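Local coordinates for SusD superfamily protein (Bacteroides thetaiotaomicron, PDB 3MCX) that is of unknown function but, as a SusD-family protein of the outer membrane that binds zinc ions, probably helps to capture nutrients such as glycans, at residues 304-309 with 388-394; 179-184 with 207-212; 42-47 with 274-278; 142-146 with 452-456. All coordinates share one frame; numbering follows the deposited sequence. Where two conformers were deposited one is given.

Contact 1. Residues 304-309 with 388-394. With ZN (zinc ion), chain F.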
loop_
_atom_site.group_PDB
_atom_site.type_symbol
_atom_site.label_atom_id
_atom_site.label_comp_id
_atom_site.label_asym_id
_atom_site.label_seq_id
_atom_site.Cartn_x
_atom_site.Cartn_y
_atom_site.Cartn_z
ATOM N N ASP A 304 3.337 4.436 24.731
ATOM C CA ASP A 304 2.178 3.927 25.477
ATOM C C ASP A 304 2.351 2.434 25.758
ATOM O O ASP A 304 2.131 1.614 24.869
ATOM C CB ASP A 304 0.855 4.217 24.722
ATOM C CG ASP A 304 -0.371 3.686 25.457
ATOM O OD1 ASP A 304 -0.222 3.203 26.602
ATOM O OD2 ASP A 304 -1.477 3.738 24.862
ATOM N N PRO A 305 2.753 2.077 26.987
ATOM C CA PRO A 305 2.930 0.655 27.312
ATOM C C PRO A 305 1.653 -0.189 27.299
ATOM O O PRO A 305 1.768 -1.424 27.256
ATOM C CB PRO A 305 3.537 0.665 28.721
ATOM C CG PRO A 305 3.824 2.050 29.049
ATOM C CD PRO A 305 3.225 2.967 28.062
ATOM N N LYS A 306 0.470 0.450 27.303
ATOM C CA LYS A 306 -0.817 -0.267 27.308
ATOM C C LYS A 306 -1.343 -0.549 25.891
ATOM O O LYS A 306 -2.439 -1.093 25.718
ATOM C CB LYS A 306 -1.881 0.565 28.056
ATOM C CG LYS A 306 -1.498 0.972 29.483
ATOM C CD LYS A 306 -1.237 -0.204 30.338
ATOM C CE LYS A 306 -1.094 0.242 31.795
ATOM N NZ LYS A 306 -0.785 -0.899 32.691
ATOM N N ASP A 307 -0.580 -0.157 24.882
ATOM C CA ASP A 307 -0.981 -0.285 23.499
ATOM C C ASP A 307 -1.031 -1.786 23.105
ATOM O O ASP A 307 -0.050 -2.516 23.250
ATOM C CB ASP A 307 0.008 0.478 22.629
ATOM C CG ASP A 307 -0.496 0.719 21.238
ATOM O OD1 ASP A 307 -1.013 -0.220 20.562
ATOM O OD2 ASP A 307 -0.325 1.866 20.740
ATOM N N VAL A 308 -2.169 -2.240 22.597
ATOM C CA VAL A 308 -2.293 -3.644 22.172
ATOM C C VAL A 308 -1.313 -4.001 21.049
ATOM O O VAL A 308 -0.951 -5.168 20.917
ATOM C CB VAL A 308 -3.741 -3.956 21.717
ATOM C CG1 VAL A 308 -4.091 -3.285 20.413
ATOM C CG2 VAL A 308 -3.996 -5.511 21.670
ATOM N N ARG A 309 -0.868 -3.025 20.256
ATOM C CA ARG A 309 -0.002 -3.294 19.097
ATOM C C ARG A 309 1.407 -3.778 19.491
ATOM O O ARG A 309 2.139 -4.278 18.630
ATOM C CB ARG A 309 0.002 -2.065 18.174
ATOM C CG ARG A 309 -1.355 -1.901 17.519
ATOM C CD ARG A 309 -1.610 -0.531 16.929
ATOM N NE ARG A 309 -1.690 0.506 17.954
ATOM C CZ ARG A 309 -2.251 1.695 17.776
ATOM N NH1 ARG A 309 -2.856 2.008 16.633
ATOM N NH2 ARG A 309 -2.197 2.586 18.738
ATOM N N ARG A 388 -7.310 0.524 20.874
ATOM C CA ARG A 388 -5.917 0.086 20.816
ATOM C C ARG A 388 -5.163 0.259 22.134
ATOM O O ARG A 388 -4.029 -0.209 22.278
ATOM C CB ARG A 388 -5.181 0.811 19.681
ATOM C CG ARG A 388 -5.793 0.595 18.314
ATOM C CD ARG A 388 -5.653 -0.824 17.830
ATOM N NE ARG A 388 -6.201 -0.883 16.512
ATOM C CZ ARG A 388 -7.434 -1.278 16.214
ATOM N NH1 ARG A 388 -8.243 -1.719 17.146
ATOM N NH2 ARG A 388 -7.800 -1.236 14.937
ATOM N N THR A 389 -5.755 0.972 23.073
ATOM C CA THR A 389 -5.142 1.162 24.382
ATOM C C THR A 389 -6.193 1.227 25.469
ATOM O O THR A 389 -7.341 1.576 25.212
ATOM C CB THR A 389 -4.256 2.434 24.423
ATOM O OG1 THR A 389 -3.619 2.536 25.702
ATOM C CG2 THR A 389 -5.083 3.708 24.156
ATOM N N THR A 390 -5.805 0.889 26.689
ATOM C CA THR A 390 -6.681 1.087 27.843
ATOM C C THR A 390 -6.456 2.416 28.565
ATOM O O THR A 390 -7.155 2.720 29.515
ATOM C CB THR A 390 -6.507 -0.035 28.865
ATOM O OG1 THR A 390 -5.111 -0.170 29.163
ATOM C CG2 THR A 390 -7.037 -1.356 28.293
ATOM N N ASP A 391 -5.469 3.187 28.109
ATOM C CA ASP A 391 -5.153 4.467 28.750
ATOM C C ASP A 391 -6.083 5.519 28.111
ATOM O O ASP A 391 -5.862 5.945 26.991
ATOM C CB ASP A 391 -3.683 4.808 28.463
ATOM C CG ASP A 391 -3.257 6.136 29.067
ATOM O OD1 ASP A 391 -4.072 6.806 29.748
ATOM O OD2 ASP A 391 -2.110 6.530 28.783
ATOM N N THR A 392 -7.102 5.934 28.858
ATOM C CA THR A 392 -8.125 6.859 28.325
ATOM C C THR A 392 -7.583 8.251 27.989
ATOM O O THR A 392 -8.093 8.911 27.063
ATOM C CB THR A 392 -9.295 7.019 29.298
ATOM O OG1 THR A 392 -8.843 7.630 30.507
ATOM C CG2 THR A 392 -9.931 5.662 29.609
ATOM N N SER A 393 -6.519 8.669 28.678
ATOM C CA SER A 393 -5.890 9.961 28.398
ATOM C C SER A 393 -5.215 10.022 27.045
ATOM O O SER A 393 -4.832 11.107 26.613
ATOM C CB SER A 393 -4.878 10.341 29.500
ATOM O OG SER A 393 -3.720 9.529 29.403
ATOM N N GLN A 394 -5.054 8.884 26.360
ATOM C CA GLN A 394 -4.516 8.892 24.988
ATOM C C GLN A 394 -5.496 9.454 23.993
ATOM O O GLN A 394 -5.087 9.917 22.928
ATOM C CB GLN A 394 -4.082 7.494 24.526
ATOM C CG GLN A 394 -2.962 6.913 25.371
ATOM C CD GLN A 394 -1.638 7.636 25.181
ATOM O OE1 GLN A 394 -1.357 8.132 24.092
ATOM N NE2 GLN A 394 -0.844 7.728 26.266
HETATM ZN ZN ZN F . -3.611 8.167 31.268
HETATM O O HOH W 1 -0.023 4.829 28.713
HETATM O O HOH W 2 -1.417 8.197 30.742
HETATM O O HOH W 3 -5.746 8.004 31.644
HETATM O O HOH W 4 -3.514 9.727 32.592
HETATM O O HOH W 5 -3.405 6.762 32.835
#
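Thr389 OG1 is gripped from both segments: it donates to Asp304 OD2 at 2.6 Å, on the syn lone pair of that oxygen, and accepts the Asp391 N-H in an ST turn. The Asp304 carboxylate reaches across because its CG stands anti to the backbone N (chi1 179°), and the Gln394 amide stacks on it with the planes 18° apart. Asp304 OD1 closes an Asx turn with Lys306 N and shares a water with Asp391 OD2, the water donating 2.7 Å bonds to each oxygen. Asp391 OD1 in turn binds zinc at 2.1 Å, and Ser393 OG and four waters complete six ligands. At the other end Val308 N donates to Arg388 O (2.8 Å). Arg309 lies with one guanidinium face over Arg388 CB while NE and NH2 hold the Asp307 carboxylate side-on. Replacing Arg309 by a leucine would probably strip buried Asp307 of this side-on grip and leave Arg388 CB without the flat group over it. Glu413 bridges Arg309 NH1 and Arg388 NE, which probably offsets the closeness of the two like charges. The zinc on Asp391 OD1 and the donors to Asp304 probably temper the closeness of the two carboxylates.

Contact 2. Residues 179-184 with 207-212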
loop_
_atom_site.group_PDB
_atom_site.type_symbol
_atom_site.label_atom_id
_atom_site.label_comp_id
_atom_site.label_asym_id
_atom_site.label_seq_id
_atom_site.Cartn_x
_atom_site.Cartn_y
_atom_site.Cartn_z
ATOM N N VAL A 179 -7.062 8.076 -12.541
ATOM C CA VAL A 179 -7.324 7.183 -11.433
ATOM C C VAL A 179 -8.705 7.437 -10.844
ATOM O O VAL A 179 -9.509 6.516 -10.650
ATOM C CB VAL A 179 -6.295 7.367 -10.338
ATOM C CG1 VAL A 179 -6.704 6.585 -9.061
ATOM C CG2 VAL A 179 -4.885 6.949 -10.852
ATOM N N VAL A 180 -8.958 8.710 -10.537
ATOM C CA VAL A 180 -10.235 9.132 -9.961
ATOM C C VAL A 180 -11.398 8.814 -10.897
ATOM O O VAL A 180 -12.435 8.301 -10.463
ATOM C CB VAL A 180 -10.200 10.635 -9.585
ATOM C CG1 VAL A 180 -11.606 11.142 -9.204
ATOM C CG2 VAL A 180 -9.201 10.860 -8.385
ATOM N N SER A 181 -11.229 9.076 -12.178
ATOM C CA SER A 181 -12.255 8.756 -13.156
ATOM C C SER A 181 -12.597 7.253 -13.156
ATOM O O SER A 181 -13.778 6.853 -13.126
ATOM C CB SER A 181 -11.769 9.176 -14.543
ATOM O OG SER A 181 -12.724 8.911 -15.553
ATOM N N ASP A 182 -11.574 6.420 -13.239
ATOM C CA ASP A 182 -11.785 4.966 -13.291
ATOM C C ASP A 182 -12.510 4.460 -12.051
ATOM O O ASP A 182 -13.478 3.720 -12.141
ATOM C CB ASP A 182 -10.471 4.228 -13.459
ATOM C CG ASP A 182 -9.875 4.369 -14.857
ATOM O OD1 ASP A 182 -10.518 4.940 -15.741
ATOM O OD2 ASP A 182 -8.745 3.844 -15.047
HETATM N N MSE A 183 -12.066 4.886 -10.886
HETATM C CA MSE A 183 -12.672 4.371 -9.656
HETATM C C MSE A 183 -14.078 4.910 -9.493
HETATM O O MSE A 183 -14.980 4.156 -9.074
HETATM C CB MSE A 183 -11.830 4.718 -8.454
HETATM C CG MSE A 183 -10.429 4.143 -8.448
HETATM SE SE MSE A 183 -9.602 4.424 -6.709
HETATM C CE MSE A 183 -7.971 3.477 -7.080
ATOM N N SER A 184 -14.285 6.182 -9.825
ATOM C CA SER A 184 -15.599 6.806 -9.690
ATOM C C SER A 184 -16.614 6.233 -10.679
ATOM O O SER A 184 -17.782 5.984 -10.325
ATOM C CB SER A 184 -15.486 8.328 -9.899
ATOM O OG SER A 184 -14.591 8.890 -8.935
ATOM N N LEU A 207 -10.555 3.098 -1.269
ATOM C CA LEU A 207 -9.379 3.429 -2.078
ATOM C C LEU A 207 -9.436 4.875 -2.579
ATOM O O LEU A 207 -8.408 5.584 -2.585
ATOM C CB LEU A 207 -9.248 2.485 -3.275
ATOM C CG LEU A 207 -8.891 1.045 -2.906
ATOM C CD1 LEU A 207 -9.126 0.139 -4.147
ATOM C CD2 LEU A 207 -7.440 0.958 -2.319
ATOM N N LEU A 208 -10.619 5.345 -2.969
ATOM C CA LEU A 208 -10.757 6.746 -3.337
ATOM C C LEU A 208 -10.388 7.679 -2.179
ATOM O O LEU A 208 -9.798 8.732 -2.408
ATOM C CB LEU A 208 -12.166 7.045 -3.860
ATOM C CG LEU A 208 -12.372 6.768 -5.359
ATOM C CD1 LEU A 208 -13.904 6.690 -5.673
ATOM C CD2 LEU A 208 -11.688 7.855 -6.198
ATOM N N SER A 209 -10.699 7.305 -0.938
ATOM C CA SER A 209 -10.279 8.153 0.197
ATOM C C SER A 209 -8.766 8.273 0.272
ATOM O O SER A 209 -8.243 9.360 0.568
ATOM C CB SER A 209 -10.893 7.735 1.545
ATOM O OG SER A 209 -10.287 6.578 2.092
ATOM N N ARG A 210 -8.053 7.182 -0.003
ATOM C CA ARG A 210 -6.610 7.200 -0.047
ATOM C C ARG A 210 -6.112 8.068 -1.178
ATOM O O ARG A 210 -5.189 8.840 -1.002
ATOM C CB ARG A 210 -6.105 5.761 -0.193
ATOM C CG ARG A 210 -4.578 5.635 -0.286
ATOM C CD ARG A 210 -4.137 4.241 -0.646
ATOM N NE ARG A 210 -4.406 3.259 0.394
ATOM C CZ ARG A 210 -4.245 1.944 0.246
ATOM N NH1 ARG A 210 -3.871 1.438 -0.912
ATOM N NH2 ARG A 210 -4.449 1.135 1.266
ATOM N N VAL A 211 -6.683 7.877 -2.374
ATOM C CA VAL A 211 -6.264 8.667 -3.526
ATOM C C VAL A 211 -6.460 10.177 -3.302
ATOM O O VAL A 211 -5.531 10.987 -3.479
ATOM C CB VAL A 211 -6.971 8.167 -4.829
ATOM C CG1 VAL A 211 -6.697 9.085 -6.004
ATOM C CG2 VAL A 211 -6.570 6.730 -5.115
ATOM N N TYR A 212 -7.680 10.559 -2.940
ATOM C CA TYR A 212 -7.992 11.976 -2.713
ATOM C C TYR A 212 -7.112 12.578 -1.613
ATOM O O TYR A 212 -6.652 13.717 -1.712
ATOM C CB TYR A 212 -9.455 12.111 -2.346
ATOM C CG TYR A 212 -10.458 12.035 -3.483
ATOM C CD1 TYR A 212 -10.300 12.780 -4.652
ATOM C CD2 TYR A 212 -11.606 11.233 -3.363
ATOM C CE1 TYR A 212 -11.265 12.737 -5.671
ATOM C CE2 TYR A 212 -12.568 11.201 -4.368
ATOM C CZ TYR A 212 -12.393 11.933 -5.518
ATOM O OH TYR A 212 -13.364 11.896 -6.511
HETATM O O HOH W 6 -15.382 10.146 -6.552
#
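Aliphatic contacts make up most of this interface. Met183, present as selenomethionine, runs extended beyond CG and lies alongside Leu208, the two pointing opposite ways, its CB 3.8 Å from Leu208 CG. Farther out its selenium lies across Leu207, with SE 4.0 Å from Leu207 CB, and the terminal CE reaches Val211 CG2. One branch of Val211, CG1, is shared by two valines of the facing helix: it sits 3.9 Å from Val179 CG1 and equally close to Val180 CG2. Segments 179-184 and 207-212, of helices 172-186 and 201-214, run antiparallel, their axes at 164° and 10.6 Å apart at closest approach, as neighbouring helices do in the TPR-like helical region of SusD proteins. Helix 115-140 also touches Val179 and Met183, and helix 218-231 packs on Tyr212. The aromatic contact is made by Tyr212, which crosses Val180 at about a right angle and brings OH to 3.3 Å from Val180 CG1. Polar links between the helices go through water: one molecule lies in the plane of the Tyr212 ring at its edge, bonded to Tyr212 OH at 2.7 Å, and donates to Ser184 OG. That hydroxyl itself donates back to Val180 O (2.7 Å), approaching from the face opposite to Ser184 N.

Contact 3. Residues 42-47 with 274-278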
loop_
_atom_site.group_PDB
_atom_site.type_symbol
_atom_site.label_atom_id
_atom_site.label_comp_id
_atom_site.label_asym_id
_atom_site.label_seq_id
_atom_site.Cartn_x
_atom_site.Cartn_y
_atom_site.Cartn_z
ATOM N N GLY A 42 2.420 -8.796 -4.122
ATOM C CA GLY A 42 3.135 -9.838 -3.389
ATOM C C GLY A 42 4.268 -9.302 -2.534
ATOM O O GLY A 42 4.578 -9.863 -1.478
ATOM N N ASP A 43 4.945 -8.260 -3.025
ATOM C CA ASP A 43 6.217 -7.806 -2.430
ATOM C C ASP A 43 6.491 -6.334 -2.676
ATOM O O ASP A 43 6.281 -5.539 -1.753
ATOM C CB ASP A 43 7.374 -8.751 -2.797
ATOM C CG ASP A 43 7.232 -9.302 -4.197
ATOM O OD1 ASP A 43 6.966 -8.500 -5.095
ATOM O OD2 ASP A 43 7.425 -10.522 -4.391
ATOM N N ASN A 44 6.949 -5.945 -3.864
ATOM C CA ASN A 44 7.448 -4.584 -4.029
ATOM C C ASN A 44 6.441 -3.496 -3.634
ATOM O O ASN A 44 6.812 -2.575 -2.895
ATOM C CB ASN A 44 7.952 -4.367 -5.447
ATOM C CG ASN A 44 9.122 -5.253 -5.756
ATOM O OD1 ASN A 44 8.960 -6.459 -5.963
ATOM N ND2 ASN A 44 10.343 -4.657 -5.816
ATOM N N TYR A 45 5.187 -3.610 -4.067
ATOM C CA TYR A 45 4.197 -2.569 -3.753
ATOM C C TYR A 45 3.622 -2.706 -2.325
ATOM O O TYR A 45 2.862 -1.837 -1.865
ATOM C CB TYR A 45 3.097 -2.508 -4.797
ATOM C CG TYR A 45 3.565 -1.981 -6.143
ATOM C CD1 TYR A 45 4.180 -2.808 -7.067
ATOM C CD2 TYR A 45 3.378 -0.653 -6.479
ATOM C CE1 TYR A 45 4.587 -2.326 -8.303
ATOM C CE2 TYR A 45 3.786 -0.172 -7.726
ATOM C CZ TYR A 45 4.372 -1.012 -8.616
ATOM O OH TYR A 45 4.764 -0.545 -9.851
ATOM N N TRP A 46 3.930 -3.822 -1.673
ATOM C CA TRP A 46 3.530 -4.043 -0.288
ATOM C C TRP A 46 4.506 -3.320 0.626
ATOM O O TRP A 46 4.104 -2.465 1.428
ATOM C CB TRP A 46 3.443 -5.548 -0.022
ATOM C CG TRP A 46 2.803 -5.946 1.268
ATOM C CD1 TRP A 46 2.650 -5.193 2.387
ATOM C CD2 TRP A 46 2.288 -7.253 1.566
ATOM N NE1 TRP A 46 2.026 -5.970 3.376
ATOM C CE2 TRP A 46 1.818 -7.234 2.883
ATOM C CE3 TRP A 46 2.181 -8.455 0.833
ATOM C CZ2 TRP A 46 1.229 -8.358 3.487
ATOM C CZ3 TRP A 46 1.599 -9.568 1.436
ATOM C CH2 TRP A 46 1.139 -9.515 2.745
ATOM N N TYR A 47 5.789 -3.623 0.512
ATOM C CA TYR A 47 6.745 -3.090 1.479
ATOM C C TYR A 47 7.425 -1.790 1.097
ATOM O O TYR A 47 8.069 -1.155 1.943
ATOM C CB TYR A 47 7.753 -4.152 1.929
ATOM C CG TYR A 47 8.567 -4.813 0.841
ATOM C CD1 TYR A 47 9.421 -4.074 0.013
ATOM C CD2 TYR A 47 8.595 -6.184 0.702
ATOM C CE1 TYR A 47 10.208 -4.704 -0.985
ATOM C CE2 TYR A 47 9.356 -6.820 -0.253
ATOM C CZ TYR A 47 10.160 -6.071 -1.103
ATOM O OH TYR A 47 10.930 -6.709 -2.071
ATOM N N GLU A 274 10.157 -14.266 -1.882
ATOM C CA GLU A 274 10.258 -12.815 -2.050
ATOM C C GLU A 274 9.067 -12.086 -1.495
ATOM O O GLU A 274 9.083 -10.874 -1.341
ATOM C CB GLU A 274 10.459 -12.432 -3.529
ATOM C CG GLU A 274 11.747 -12.912 -4.124
ATOM C CD GLU A 274 12.998 -12.187 -3.660
ATOM O OE1 GLU A 274 12.906 -11.200 -2.926
ATOM O OE2 GLU A 274 14.116 -12.656 -4.034
ATOM N N GLY A 275 7.975 -12.806 -1.215
ATOM C CA GLY A 275 6.801 -12.133 -0.709
ATOM C C GLY A 275 7.057 -11.403 0.594
ATOM O O GLY A 275 7.862 -11.814 1.415
ATOM N N ALA A 276 6.336 -10.302 0.800
ATOM C CA ALA A 276 6.549 -9.513 2.003
ATOM C C ALA A 276 6.500 -10.337 3.274
ATOM O O ALA A 276 7.298 -10.094 4.162
ATOM C CB ALA A 276 5.600 -8.282 2.080
ATOM N N PRO A 277 5.532 -11.255 3.414
ATOM C CA PRO A 277 5.466 -12.010 4.659
ATOM C C PRO A 277 6.763 -12.786 4.956
ATOM O O PRO A 277 7.219 -12.805 6.106
ATOM C CB PRO A 277 4.239 -12.899 4.469
ATOM C CG PRO A 277 3.341 -12.037 3.630
ATOM C CD PRO A 277 4.306 -11.419 2.608
HETATM N N MSE A 278 7.387 -13.393 3.947
HETATM C CA MSE A 278 8.651 -14.075 4.143
HETATM C C MSE A 278 9.789 -13.083 4.366
HETATM O O MSE A 278 10.727 -13.368 5.110
HETATM C CB MSE A 278 8.967 -15.024 2.980
HETATM C CG MSE A 278 8.189 -16.310 3.058
HETATM SE SE MSE A 278 8.331 -17.322 4.704
HETATM C CE MSE A 278 10.229 -17.441 4.789
HETATM O O HOH W 7 11.085 -9.320 -2.110
#
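Trp46 swings its CG anti to the backbone N (chi1 -169°), whereas Tyr47 tucks its CG between the backbone N and the carbonyl carbon (chi1 57°), and the two choices bring both rings to the methyl of Ala276. Ala276 CB lies over one face of the indole in a CH-pi contact, 3.8 Å from the centroid of the five-membered ring. The same methyl meets the Tyr47 ring at its edge, 3.9 Å from CD2. Farther along the indole, the Pro277 side chain crosses that of Trp46 at about a right angle, CG 3.5 Å from Trp46 CH2. The backbones are tied where helix 276-279 begins: Ala276 N donates to Gly42 O in the carbonyl plane (2.9 Å, 163°), so a carbonyl from far away in the sequence satisfies an N-H of the first helical turn. A water adds a second link, accepting from Tyr47 OH at 2.6 Å and donating to Glu274 O and Glu274 OE1, which probably helps to hold the phenol end. Asp43 CB packs 3.1 Å from Glu274 O, but its carboxylate turns to His38, Ser39 and Asn44 N, while Glu274 pairs with Arg67. Two helix N termini thus meet, those of 44-51 and 276-279. Phe338 meets the indole of Trp46 edge-to-face, Pro346 touches Pro277, and Tyr45 anchors helix 44-51 against helices 81-106 and 115-140.

Contact 4. Residues 142-146 with 452-456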
loop_
_atom_site.group_PDB
_atom_site.type_symbol
_atom_site.label_atom_id
_atom_site.label_comp_id
_atom_site.label_asym_id
_atom_site.label_seq_id
_atom_site.Cartn_x
_atom_site.Cartn_y
_atom_site.Cartn_z
HETATM N N MSE A 142 6.919 12.434 -8.493
HETATM C CA MSE A 142 6.981 13.209 -7.251
HETATM C C MSE A 142 5.565 13.379 -6.690
HETATM O O MSE A 142 4.590 13.374 -7.434
HETATM C CB MSE A 142 7.609 14.581 -7.509
HETATM C CG MSE A 142 9.073 14.522 -7.924
HETATM SE SE MSE A 142 10.296 13.791 -6.635
HETATM C CE MSE A 142 10.224 15.153 -5.236
ATOM N N PRO A 143 5.451 13.561 -5.374
ATOM C CA PRO A 143 4.140 13.638 -4.754
ATOM C C PRO A 143 3.282 14.764 -5.333
ATOM O O PRO A 143 3.734 15.885 -5.518
ATOM C CB PRO A 143 4.444 13.901 -3.269
ATOM C CG PRO A 143 5.835 13.545 -3.091
ATOM C CD PRO A 143 6.533 13.617 -4.383
ATOM N N TYR A 144 2.024 14.386 -5.590
ATOM C CA TYR A 144 1.068 15.348 -6.147
ATOM C C TYR A 144 1.075 16.672 -5.378
ATOM O O TYR A 144 1.040 17.755 -5.965
ATOM C CB TYR A 144 -0.341 14.746 -6.153
ATOM C CG TYR A 144 -1.442 15.607 -6.721
ATOM C CD1 TYR A 144 -1.955 16.659 -5.991
ATOM C CD2 TYR A 144 -1.988 15.353 -7.974
ATOM C CE1 TYR A 144 -2.958 17.470 -6.483
ATOM C CE2 TYR A 144 -3.003 16.151 -8.476
ATOM C CZ TYR A 144 -3.464 17.214 -7.736
ATOM O OH TYR A 144 -4.480 18.040 -8.204
ATOM N N THR A 145 1.065 16.569 -4.054
ATOM C CA THR A 145 0.892 17.760 -3.224
ATOM C C THR A 145 2.090 18.682 -3.187
ATOM O O THR A 145 2.004 19.795 -2.673
ATOM C CB THR A 145 0.486 17.373 -1.780
ATOM O OG1 THR A 145 1.364 16.364 -1.296
ATOM C CG2 THR A 145 -0.948 16.841 -1.746
ATOM N N ASN A 146 3.219 18.272 -3.745
ATOM C CA ASN A 146 4.340 19.201 -3.870
ATOM C C ASN A 146 4.038 20.369 -4.819
ATOM O O ASN A 146 4.611 21.439 -4.667
ATOM C CB ASN A 146 5.618 18.496 -4.358
ATOM C CG ASN A 146 6.309 17.666 -3.299
ATOM O OD1 ASN A 146 5.791 17.475 -2.192
ATOM N ND2 ASN A 146 7.506 17.185 -3.631
ATOM N N ALA A 452 10.657 15.835 1.499
ATOM C CA ALA A 452 9.541 15.468 0.616
ATOM C C ALA A 452 9.692 16.002 -0.811
ATOM O O ALA A 452 9.000 15.549 -1.721
ATOM C CB ALA A 452 8.195 15.938 1.215
ATOM N N THR A 453 10.663 16.863 -1.004
ATOM C CA THR A 453 11.054 17.410 -2.299
ATOM C C THR A 453 12.335 16.759 -2.847
ATOM O O THR A 453 12.798 17.154 -3.920
ATOM C CB THR A 453 11.279 18.899 -2.192
ATOM O OG1 THR A 453 12.165 19.178 -1.091
ATOM C CG2 THR A 453 9.914 19.633 -1.966
ATOM N N ASP A 454 12.857 15.744 -2.168
ATOM C CA ASP A 454 14.090 15.105 -2.642
ATOM C C ASP A 454 13.814 14.405 -3.996
ATOM O O ASP A 454 12.879 13.649 -4.114
ATOM C CB ASP A 454 14.575 14.106 -1.589
ATOM C CG ASP A 454 16.003 13.634 -1.820
ATOM O OD1 ASP A 454 16.245 13.004 -2.888
ATOM O OD2 ASP A 454 16.880 13.830 -0.930
ATOM N N LEU A 455 14.678 14.682 -4.974
ATOM C CA LEU A 455 14.511 14.095 -6.314
ATOM C C LEU A 455 14.450 12.588 -6.225
ATOM O O LEU A 455 13.802 11.974 -7.080
ATOM C CB LEU A 455 15.603 14.533 -7.286
ATOM C CG LEU A 455 15.775 16.018 -7.514
ATOM C CD1 LEU A 455 16.940 16.273 -8.444
ATOM C CD2 LEU A 455 14.469 16.572 -8.019
ATOM N N ARG A 456 15.110 11.979 -5.233
ATOM C CA ARG A 456 15.145 10.516 -5.157
ATOM C C ARG A 456 13.826 9.864 -4.728
ATOM O O ARG A 456 13.696 8.636 -4.787
ATOM C CB ARG A 456 16.296 10.065 -4.247
ATOM C CG ARG A 456 17.651 10.521 -4.726
ATOM C CD ARG A 456 18.730 10.330 -3.679
ATOM N NE ARG A 456 18.440 11.118 -2.499
ATOM C CZ ARG A 456 19.079 10.982 -1.350
ATOM N NH1 ARG A 456 20.056 10.076 -1.238
ATOM N NH2 ARG A 456 18.768 11.771 -0.315
#
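Met142, present as selenomethionine, opens a loop-to-loop contact at the surface, in which the segment following helix 115-140 meets the one between strand 449-450 and helix 463-468. Its chain is bent at both chi2 and chi3, which curls the terminal methyl over a row of backbone carbonyls: CE lies 3.3 Å from Asp454 O and 3.5 Å from Thr453 O. The selenium follows alongside, 3.6 Å from Asp454 O. The receiving loop is itself braced by an Asx turn, since Asp454 OD1 accepts Arg456 N and the Arg456 guanidinium grips the same carboxylate side-on. Next comes Pro143, whose CG touches Ala452 O at 4.0 Å and whose ring also packs on Ile457 and on Leu425 of helix 420-426. Its carbonyl accepts Asn146 N, folding the segment so that Asn146 returns to the interface. There Asn146 ND2 donates to Ala452 O at 2.9 Å, almost perfectly straight at 178°. A valine here has no side-chain N-H to offer, and Ala452 O would probably lose its mate across the contact, weakening the tie between the loops. The acceptor lies in the Asn146 amide plane, yet ND2 approaches from 38° above the Ala452 carbonyl plane, and Thr453 CG2 rests 3.8 Å from the same nitrogen.

From the N terminus, segment 42-47 opens contact 3 and segment 142-146 opens contact 4. Contact 2 is local, joining helix 172-186 to helix 201-214, and lies within the spans of both. Segment 274-278 then completes contact 3 while contact 4 is still open, so these two long closures cross. Contact 1 follows, linking the loops after helices 295-301 and 374-385, and falls within the span of contact 4, which closes at 452-456. Contact 3 ties helix 44-51 to helix 276-279, and contact 4 ties the loop after helix 115-140 to the loop before helix 463-468. Contact 1 lies apart, its centre 33 Å from that of contact 2, whereas the nearest atoms of contacts 2 and 4 are about 7 Å apart.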